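Local atomic coordinates of nitrate regulatory protein (Klebsiella oxytoca, PDB entry 4AKK), a protein that senses nitrate and nitrite and binds the terminator in the nasF operon leader RNA, allowing transcription of the nasFEDCBA operon to continue. Residues 73-77 with 159-163; 106-110 with 132-138. All coordinates share one frame; numbering follows the deposited sequence.

Contact 1 of 2, residues 73-77 with 159-163; sequences LQCER and FSRII. With EDO (1,2-ethanediol), chain C.
The ring of Phe159 presents one face to the backbone of 73-77. Arg77 CA sits over that face, 4.1 Å from the ring centroid and 21° off the ring normal, in a CH-pi contact. The backbone carbon of Glu76 lies over the same face, and Leu73 O approaches the ring obliquely. The guanidinium of Arg77 has Ile163 CD1 over one face, 3.7 Å from NH1. Ser160 OG and a bound 1,2-ethanediol lie near its edge. The two segments belong to neighbouring antiparallel helices of the all-helical NIT domain, the nitrate and nitrite receptor of this protein. Their axes run 10.0 Å apart at 172°.

Arg77 and Phe159 lie alongside one another, pointing opposite ways. The arginine starts with CG anti to the backbone N and bends at chi3, which brings NH1 to the serine. The bond from Arg77 NH1 to Ser160 OG is 3.0 Å long but not straight, at 138°, with the oxygen tilted from the guanidinium plane. NH1 also forms a salt bridge with Glu197 of helix 180-212, and the serine hydroxyl is hydrogen-bonded to Thr156 O. The bonds to Ser160 and Glu197 would limit rotation of the guanidinium. The Glu76 side chain runs across that of Phe159, with CG 3.7 Å from Phe159 CZ, while its carboxylate pairs with Arg142.

The rest of the contact is apolar. Leu73 CB meets Ile163 CG1 at 3.8 Å, and Leu73 CD1 meets Ile162 CG2 at 3.9 Å. Gln74 CG touches Ile163 CD1, and its amide is held by Lys196 and Glu197. The ethanediol, probably from the crystallisation liquor, accepts a 3.0 Å bond at its O1 from Arg77 NE.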
ATOM      1  N   LEU A  73       2.596 -26.064 -12.539  1.00 30.82           N
ATOM      2  CA  LEU A  73       1.495 -26.314 -11.599  1.00 28.75           C
ATOM      3  C   LEU A  73       0.164 -25.841 -12.187  1.00 29.08           C
ATOM      4  O   LEU A  73      -0.866 -26.473 -11.983  1.00 29.00           O
ATOM      5  CB  LEU A  73       1.756 -25.630 -10.256  1.00 26.73           C
ATOM      6  CG  LEU A  73       2.799 -26.332  -9.386  1.00 29.64           C
ATOM      7  CD1 LEU A  73       3.278 -25.404  -8.285  1.00 29.49           C
ATOM      8  CD2 LEU A  73       2.247 -27.632  -8.804  1.00 32.18           C
ATOM      9  N   GLN A  74       0.199 -24.732 -12.920  1.00 29.95           N
ATOM     10  CA  GLN A  74      -0.983 -24.244 -13.638  1.00 31.88           C
ATOM     11  C   GLN A  74      -1.425 -25.231 -14.729  1.00 29.93           C
ATOM     12  O   GLN A  74      -2.623 -25.431 -14.957  1.00 31.94           O
ATOM     13  CB  GLN A  74      -0.695 -22.865 -14.253  1.00 30.71           C
ATOM     14  CG  GLN A  74      -0.651 -21.712 -13.241  1.00 32.55           C
ATOM     15  CD  GLN A  74       0.123 -20.491 -13.737  1.00 37.00           C
ATOM     16  OE1 GLN A  74       0.920 -20.582 -14.680  1.00 34.68           O
ATOM     17  NE2 GLN A  74      -0.090 -19.343 -13.083  1.00 32.28           N
ATOM     18  N   CYS A  75      -0.461 -25.842 -15.412  1.00 31.78           N
ATOM     19  CA  CYS A  75      -0.782 -26.873 -16.404  1.00 31.99           C
ATOM     20  C   CYS A  75      -1.404 -28.082 -15.717  1.00 30.68           C
ATOM     21  O   CYS A  75      -2.428 -28.610 -16.157  1.00 32.71           O
ATOM     22  CB  CYS A  75       0.466 -27.292 -17.201  1.00 36.36           C
ATOM     23  SG  CYS A  75       1.224 -25.959 -18.205  1.00 41.28           S
ATOM     24  N   GLU A  76      -0.788 -28.519 -14.624  1.00 28.84           N
ATOM     25  CA  GLU A  76      -1.335 -29.647 -13.876  1.00 31.34           C
ATOM     26  C   GLU A  76      -2.731 -29.320 -13.336  1.00 30.84           C
ATOM     27  O   GLU A  76      -3.624 -30.153 -13.381  1.00 31.57           O
ATOM     28  CB  GLU A  76      -0.397 -30.083 -12.744  1.00 29.11           C
ATOM     29  CG  GLU A  76      -0.804 -31.408 -12.101  1.00 36.18           C
ATOM     30  CD  GLU A  76       0.241 -31.959 -11.145  1.00 34.81           C
ATOM     31  OE1 GLU A  76       1.302 -31.324 -10.986  1.00 40.56           O
ATOM     32  OE2 GLU A  76       0.000 -33.026 -10.547  1.00 39.22           O
ATOM     33  N   ARG A  77      -2.924 -28.112 -12.826  1.00 30.07           N
ATOM     34  CA  ARG A  77      -4.240 -27.738 -12.321  1.00 31.99           C
ATOM     35  C   ARG A  77      -5.303 -27.915 -13.414  1.00 29.76           C
ATOM     36  O   ARG A  77      -6.330 -28.547 -13.198  1.00 28.29           O
ATOM     37  CB  ARG A  77      -4.240 -26.299 -11.773  1.00 23.53           C
ATOM     38  CG  ARG A  77      -5.601 -25.849 -11.194  1.00 25.94           C
ATOM     39  CD  ARG A  77      -5.536 -24.425 -10.634  1.00 25.57           C
ATOM     40  NE  ARG A  77      -4.981 -23.477 -11.608  1.00 29.89           N
ATOM     41  CZ  ARG A  77      -4.535 -22.262 -11.296  1.00 29.20           C
ATOM     42  NH1 ARG A  77      -4.574 -21.845 -10.029  1.00 27.90           N
ATOM     43  NH2 ARG A  77      -4.036 -21.462 -12.246  1.00 28.96           N
ATOM     44  N   PHE A 159      -4.350 -26.776  -5.670  1.00 29.36           N
ATOM     45  CA  PHE A 159      -3.320 -26.319  -6.599  1.00 29.38           C
ATOM     46  C   PHE A 159      -3.128 -24.808  -6.457  1.00 31.87           C
ATOM     47  O   PHE A 159      -2.002 -24.319  -6.368  1.00 30.06           O
ATOM     48  CB  PHE A 159      -3.678 -26.661  -8.047  1.00 31.36           C
ATOM     49  CG  PHE A 159      -3.408 -28.090  -8.419  1.00 30.46           C
ATOM     50  CD1 PHE A 159      -2.111 -28.573  -8.470  1.00 34.37           C
ATOM     51  CD2 PHE A 159      -4.449 -28.952  -8.702  1.00 31.51           C
ATOM     52  CE1 PHE A 159      -1.859 -29.892  -8.801  1.00 33.05           C
ATOM     53  CE2 PHE A 159      -4.205 -30.272  -9.029  1.00 31.52           C
ATOM     54  CZ  PHE A 159      -2.912 -30.742  -9.078  1.00 31.94           C
ATOM     55  N   SER A 160      -4.238 -24.071  -6.431  1.00 27.27           N
ATOM     56  CA  SER A 160      -4.176 -22.624  -6.349  1.00 25.55           C
ATOM     57  C   SER A 160      -3.446 -22.163  -5.094  1.00 28.46           C
ATOM     58  O   SER A 160      -2.766 -21.147  -5.122  1.00 28.99           O
ATOM     59  CB  SER A 160      -5.581 -22.022  -6.375  1.00 31.17           C
ATOM     60  OG  SER A 160      -6.218 -22.289  -7.609  1.00 32.17           O
ATOM     61  N   ARG A 161      -3.623 -22.890  -3.991  1.00 26.82           N
ATOM     62  CA  ARG A 161      -2.989 -22.533  -2.723  1.00 31.13           C
ATOM     63  C   ARG A 161      -1.468 -22.739  -2.757  1.00 30.15           C
ATOM     64  O   ARG A 161      -0.714 -21.901  -2.268  1.00 30.01           O
ATOM     65  CB  ARG A 161      -3.603 -23.326  -1.569  1.00 30.26           C
ATOM     66  CG  ARG A 161      -2.819 -23.198  -0.269  1.00 39.88           C
ATOM     67  CD  ARG A 161      -3.525 -23.877   0.886  1.00 46.57           C
ATOM     68  NE  ARG A 161      -3.613 -25.322   0.698  1.00 49.85           N
ATOM     69  CZ  ARG A 161      -4.111 -26.163   1.598  1.00 55.54           C
ATOM     70  NH1 ARG A 161      -4.561 -25.703   2.760  1.00 57.44           N
ATOM     71  NH2 ARG A 161      -4.157 -27.463   1.338  1.00 53.36           N
ATOM     72  N   ILE A 162      -1.022 -23.852  -3.334  1.00 29.39           N
ATOM     73  CA  ILE A 162       0.405 -24.080  -3.519  1.00 31.54           C
ATOM     74  C   ILE A 162       1.005 -22.962  -4.370  1.00 31.45           C
ATOM     75  O   ILE A 162       2.060 -22.406  -4.055  1.00 31.25           O
ATOM     76  CB  ILE A 162       0.667 -25.432  -4.202  1.00 33.92           C
ATOM     77  CG1 ILE A 162       0.286 -26.577  -3.260  1.00 37.73           C
ATOM     78  CG2 ILE A 162       2.139 -25.549  -4.609  1.00 33.60           C
ATOM     79  CD1 ILE A 162       0.335 -27.949  -3.897  1.00 38.15           C
ATOM     80  N   ILE A 163       0.301 -22.626  -5.441  1.00 26.44           N
ATOM     81  CA  ILE A 163       0.714 -21.565  -6.348  1.00 27.44           C
ATOM     82  C   ILE A 163       0.834 -20.192  -5.683  1.00 30.77           C
ATOM     83  O   ILE A 163       1.799 -19.453  -5.915  1.00 28.88           O
ATOM     84  CB  ILE A 163      -0.231 -21.494  -7.585  1.00 21.97           C
ATOM     85  CG1 ILE A 163       0.020 -22.710  -8.492  1.00 28.56           C
ATOM     86  CG2 ILE A 163       0.006 -20.191  -8.351  1.00 27.90           C
ATOM     87  CD1 ILE A 163      -1.073 -22.975  -9.546  1.00 27.03           C
TER
HETATM   88  C1  EDO C1392      -6.872 -23.584 -14.233  1.00 32.01           C
HETATM   89  O1  EDO C1392      -5.699 -24.377 -14.409  1.00 49.23           O
HETATM   90  C2  EDO C1392      -7.914 -23.903 -15.301  1.00 34.80           C
HETATM   91  O2  EDO C1392      -8.467 -25.223 -15.221  1.00 24.04           O

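Contact 2 of 2, residues 106-110 with 132-138; sequences LTRFY and VWYLPQL
Leu135 CD1 is the methyl that Leu106, Phe109 and Tyr110 share. Leu106 and Leu135 overlap side by side, with Leu106 CD2 3.6 Å from Leu135 CD1. The first torsion of Leu106 is -92°, away from the usual staggered value. The other branch of Leu106 meets Leu138 tip to tip, with CD1 4.1 Å from Leu138 CD1. In Phe109 a chi1 of 168° turns the ring so that CE2 reaches Leu135 CD1 at 3.7 Å, and the methyl approaches the ring obliquely. Val132 CG2 lies at the edge of the same ring.

The contact joins two helices of the NIT domain, 92-117 and 122-134, which follow each other in the chain. The second segment also includes the residues that link helix 122-134 to helix 138-147. Phe109 also packs on Ile66 and Leu69 of helix 56-85.

The CB bond of Tyr110 points off to one side of the other segment, yet the ring end comes nearer. Its OH lies 3.4 Å from Leu135 CB and 3.6 Å from Leu135 CD1. Val132 CG2 touches the ring edge at Tyr110 CE1, 4.1 Å away. Tyr110 also packs on Glu37 of the second subunit, and Val132 on Val38 of that subunit.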
ATOM      1  N   LEU A 106      10.366 -28.852  -9.617  1.00 38.53           N
ATOM      2  CA  LEU A 106      10.538 -28.849  -8.166  1.00 35.79           C
ATOM      3  C   LEU A 106      12.005 -29.025  -7.802  1.00 37.05           C
ATOM      4  O   LEU A 106      12.536 -28.351  -6.914  1.00 37.76           O
ATOM      5  CB  LEU A 106       9.715 -29.967  -7.527  1.00 37.40           C
ATOM      6  CG  LEU A 106       8.298 -29.614  -7.077  1.00 41.79           C
ATOM      7  CD1 LEU A 106       7.558 -30.863  -6.572  1.00 40.16           C
ATOM      8  CD2 LEU A 106       8.329 -28.519  -6.017  1.00 36.08           C
ATOM      9  N   THR A 107      12.645 -29.966  -8.482  1.00 37.38           N
ATOM     10  CA  THR A 107      14.069 -30.203  -8.328  1.00 39.59           C
ATOM     11  C   THR A 107      14.872 -28.934  -8.576  1.00 36.05           C
ATOM     12  O   THR A 107      15.732 -28.573  -7.779  1.00 39.43           O
ATOM     13  CB  THR A 107      14.535 -31.278  -9.321  1.00 41.82           C
ATOM     14  OG1 THR A 107      13.788 -32.475  -9.090  1.00 40.97           O
ATOM     15  CG2 THR A 107      16.030 -31.558  -9.167  1.00 37.36           C
ATOM     16  N   ARG A 108      14.595 -28.268  -9.694  1.00 31.75           N
ATOM     17  CA  ARG A 108      15.281 -27.029 -10.025  1.00 33.89           C
ATOM     18  C   ARG A 108      14.972 -25.930  -9.000  1.00 38.91           C
ATOM     19  O   ARG A 108      15.846 -25.138  -8.653  1.00 42.03           O
ATOM     20  CB  ARG A 108      14.881 -26.556 -11.417  1.00 37.31           C
ATOM     21  CG  ARG A 108      15.374 -27.444 -12.572  1.00 50.79           C
ATOM     22  CD  ARG A 108      14.659 -27.070 -13.868  1.00 51.96           C
ATOM     23  NE  ARG A 108      15.349 -27.543 -15.065  1.00 68.27           N
ATOM     24  CZ  ARG A 108      16.177 -26.792 -15.790  1.00 80.11           C
ATOM     25  NH1 ARG A 108      16.420 -25.533 -15.439  1.00 71.12           N
ATOM     26  NH2 ARG A 108      16.765 -27.299 -16.868  1.00 81.98           N
ATOM     27  N   PHE A 109      13.729 -25.886  -8.529  1.00 38.04           N
ATOM     28  CA  PHE A 109      13.306 -24.903  -7.526  1.00 35.66           C
ATOM     29  C   PHE A 109      14.057 -25.112  -6.216  1.00 37.66           C
ATOM     30  O   PHE A 109      14.563 -24.157  -5.614  1.00 34.19           O
ATOM     31  CB  PHE A 109      11.796 -25.004  -7.286  1.00 30.49           C
ATOM     32  CG  PHE A 109      11.304 -24.237  -6.075  1.00 33.99           C
ATOM     33  CD1 PHE A 109      11.259 -22.844  -6.081  1.00 33.20           C
ATOM     34  CD2 PHE A 109      10.861 -24.909  -4.947  1.00 34.23           C
ATOM     35  CE1 PHE A 109      10.796 -22.137  -4.975  1.00 31.60           C
ATOM     36  CE2 PHE A 109      10.398 -24.209  -3.825  1.00 33.42           C
ATOM     37  CZ  PHE A 109      10.362 -22.823  -3.842  1.00 33.30           C
ATOM     38  N   TYR A 110      14.112 -26.368  -5.775  1.00 38.75           N
ATOM     39  CA  TYR A 110      14.788 -26.723  -4.527  1.00 36.79           C
ATOM     40  C   TYR A 110      16.283 -26.404  -4.626  1.00 42.78           C
ATOM     41  O   TYR A 110      16.908 -25.995  -3.646  1.00 41.61           O
ATOM     42  CB  TYR A 110      14.569 -28.203  -4.188  1.00 40.47           C
ATOM     43  CG  TYR A 110      13.200 -28.534  -3.600  1.00 40.71           C
ATOM     44  CD1 TYR A 110      12.624 -27.724  -2.636  1.00 42.07           C
ATOM     45  CD2 TYR A 110      12.500 -29.670  -3.998  1.00 42.16           C
ATOM     46  CE1 TYR A 110      11.388 -28.020  -2.093  1.00 45.59           C
ATOM     47  CE2 TYR A 110      11.259 -29.976  -3.456  1.00 37.29           C
ATOM     48  CZ  TYR A 110      10.712 -29.145  -2.503  1.00 47.51           C
ATOM     49  OH  TYR A 110       9.485 -29.429  -1.951  1.00 54.16           O
ATOM     50  N   VAL A 132       7.294 -24.168   0.836  1.00 39.79           N
ATOM     51  CA  VAL A 132       7.860 -25.515   0.916  1.00 37.38           C
ATOM     52  C   VAL A 132       7.038 -26.465   1.803  1.00 43.91           C
ATOM     53  O   VAL A 132       7.121 -27.684   1.660  1.00 39.83           O
ATOM     54  CB  VAL A 132       9.326 -25.461   1.394  1.00 40.62           C
ATOM     55  CG1 VAL A 132       9.811 -26.829   1.827  1.00 56.23           C
ATOM     56  CG2 VAL A 132      10.209 -24.902   0.286  1.00 39.58           C
ATOM     57  N   TRP A 133       6.244 -25.906   2.712  1.00 39.28           N
ATOM     58  CA  TRP A 133       5.395 -26.712   3.591  1.00 44.61           C
ATOM     59  C   TRP A 133       4.301 -27.436   2.813  1.00 45.58           C
ATOM     60  O   TRP A 133       4.000 -28.595   3.087  1.00 40.45           O
ATOM     61  CB  TRP A 133       4.780 -25.836   4.686  1.00 52.64           C
ATOM     62  CG  TRP A 133       3.743 -26.522   5.526  1.00 59.25           C
ATOM     63  CD1 TRP A 133       2.447 -26.779   5.181  1.00 58.60           C
ATOM     64  CD2 TRP A 133       3.907 -27.019   6.860  1.00 67.62           C
ATOM     65  NE1 TRP A 133       1.798 -27.414   6.212  1.00 66.80           N
ATOM     66  CE2 TRP A 133       2.672 -27.571   7.255  1.00 69.93           C
ATOM     67  CE3 TRP A 133       4.979 -27.052   7.757  1.00 72.77           C
ATOM     68  CZ2 TRP A 133       2.481 -28.151   8.508  1.00 77.34           C
ATOM     69  CZ3 TRP A 133       4.787 -27.629   9.002  1.00 75.38           C
ATOM     70  CH2 TRP A 133       3.548 -28.171   9.365  1.00 80.79           C
ATOM     71  N   TYR A 134       3.722 -26.755   1.831  1.00 42.50           N
ATOM     72  CA  TYR A 134       2.640 -27.328   1.033  1.00 41.28           C
ATOM     73  C   TYR A 134       3.099 -28.233  -0.103  1.00 46.50           C
ATOM     74  O   TYR A 134       2.341 -29.082  -0.555  1.00 48.52           O
ATOM     75  CB  TYR A 134       1.769 -26.217   0.443  1.00 50.04           C
ATOM     76  CG  TYR A 134       0.903 -25.533   1.464  1.00 50.27           C
ATOM     77  CD1 TYR A 134      -0.322 -26.070   1.834  1.00 49.08           C
ATOM     78  CD2 TYR A 134       1.313 -24.352   2.063  1.00 49.89           C
ATOM     79  CE1 TYR A 134      -1.114 -25.447   2.782  1.00 57.00           C
ATOM     80  CE2 TYR A 134       0.531 -23.725   3.005  1.00 53.18           C
ATOM     81  CZ  TYR A 134      -0.681 -24.274   3.362  1.00 57.65           C
ATOM     82  OH  TYR A 134      -1.457 -23.639   4.303  1.00 68.27           O
ATOM     83  N   LEU A 135       4.323 -28.042  -0.586  1.00 42.74           N
ATOM     84  CA  LEU A 135       4.792 -28.798  -1.744  1.00 46.35           C
ATOM     85  C   LEU A 135       4.681 -30.324  -1.612  1.00 45.37           C
ATOM     86  O   LEU A 135       4.252 -30.986  -2.552  1.00 43.83           O
ATOM     87  CB  LEU A 135       6.208 -28.373  -2.143  1.00 41.13           C
ATOM     88  CG  LEU A 135       6.249 -26.992  -2.803  1.00 45.13           C
ATOM     89  CD1 LEU A 135       7.674 -26.566  -3.125  1.00 39.74           C
ATOM     90  CD2 LEU A 135       5.383 -26.966  -4.057  1.00 39.35           C
ATOM     91  N   PRO A 136       5.060 -30.888  -0.450  1.00 46.47           N
ATOM     92  CA  PRO A 136       4.996 -32.349  -0.305  1.00 48.34           C
ATOM     93  C   PRO A 136       3.573 -32.906  -0.315  1.00 46.05           C
ATOM     94  O   PRO A 136       3.396 -34.121  -0.311  1.00 50.87           O
ATOM     95  CB  PRO A 136       5.628 -32.596   1.071  1.00 50.68           C
ATOM     96  CG  PRO A 136       6.412 -31.366   1.374  1.00 43.14           C
ATOM     97  CD  PRO A 136       5.662 -30.247   0.729  1.00 48.63           C
ATOM     98  N   GLN A 137       2.570 -32.039  -0.323  1.00 45.01           N
ATOM     99  CA  GLN A 137       1.188 -32.504  -0.320  1.00 45.04           C
ATOM    100  C   GLN A 137       0.711 -32.833  -1.728  1.00 44.90           C
ATOM    101  O   GLN A 137      -0.374 -33.371  -1.916  1.00 42.35           O
ATOM    102  CB  GLN A 137       0.272 -31.471   0.329  1.00 49.19           C
ATOM    103  CG  GLN A 137       0.748 -31.024   1.693  1.00 54.89           C
ATOM    104  CD  GLN A 137      -0.345 -30.360   2.506  1.00 66.00           C
ATOM    105  OE1 GLN A 137      -1.344 -29.881   1.960  1.00 63.86           O
ATOM    106  NE2 GLN A 137      -0.159 -30.324   3.821  1.00 71.82           N
ATOM    107  N   LEU A 138       1.540 -32.524  -2.718  1.00 43.81           N
ATOM    108  CA  LEU A 138       1.216 -32.847  -4.099  1.00 41.66           C
ATOM    109  C   LEU A 138       0.952 -34.329  -4.336  1.00 40.87           C
ATOM    110  O   LEU A 138       0.070 -34.682  -5.113  1.00 43.03           O
ATOM    111  CB  LEU A 138       2.313 -32.359  -5.037  1.00 41.37           C
ATOM    112  CG  LEU A 138       2.229 -30.878  -5.376  1.00 45.28           C
ATOM    113  CD1 LEU A 138       3.451 -30.449  -6.169  1.00 45.79           C
ATOM    114  CD2 LEU A 138       0.941 -30.588  -6.138  1.00 39.69           C
TER

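In the fold
The centres of the two contacts are about 12 Å apart, on the same side of the chain's centre and inside the NIT domain. Contact 2 is nested along the chain within the loop closed by contact 1: the order is 73-77, 106-110, 132-138, 159-163. Helices 56-85 and 92-117, which follow each other in the chain, each supply one segment. The contacts touch directly. Ile162 CG2 lies 3.6 Å from Leu135 CD2, and Ile162 CD1 lies 3.5 Å from Leu138 CD2. Ile162 thus joins the apolar parts of the two contacts. Both contacts are buried; the second subunit reaches contact 2 but does not touch the segments of contact 1.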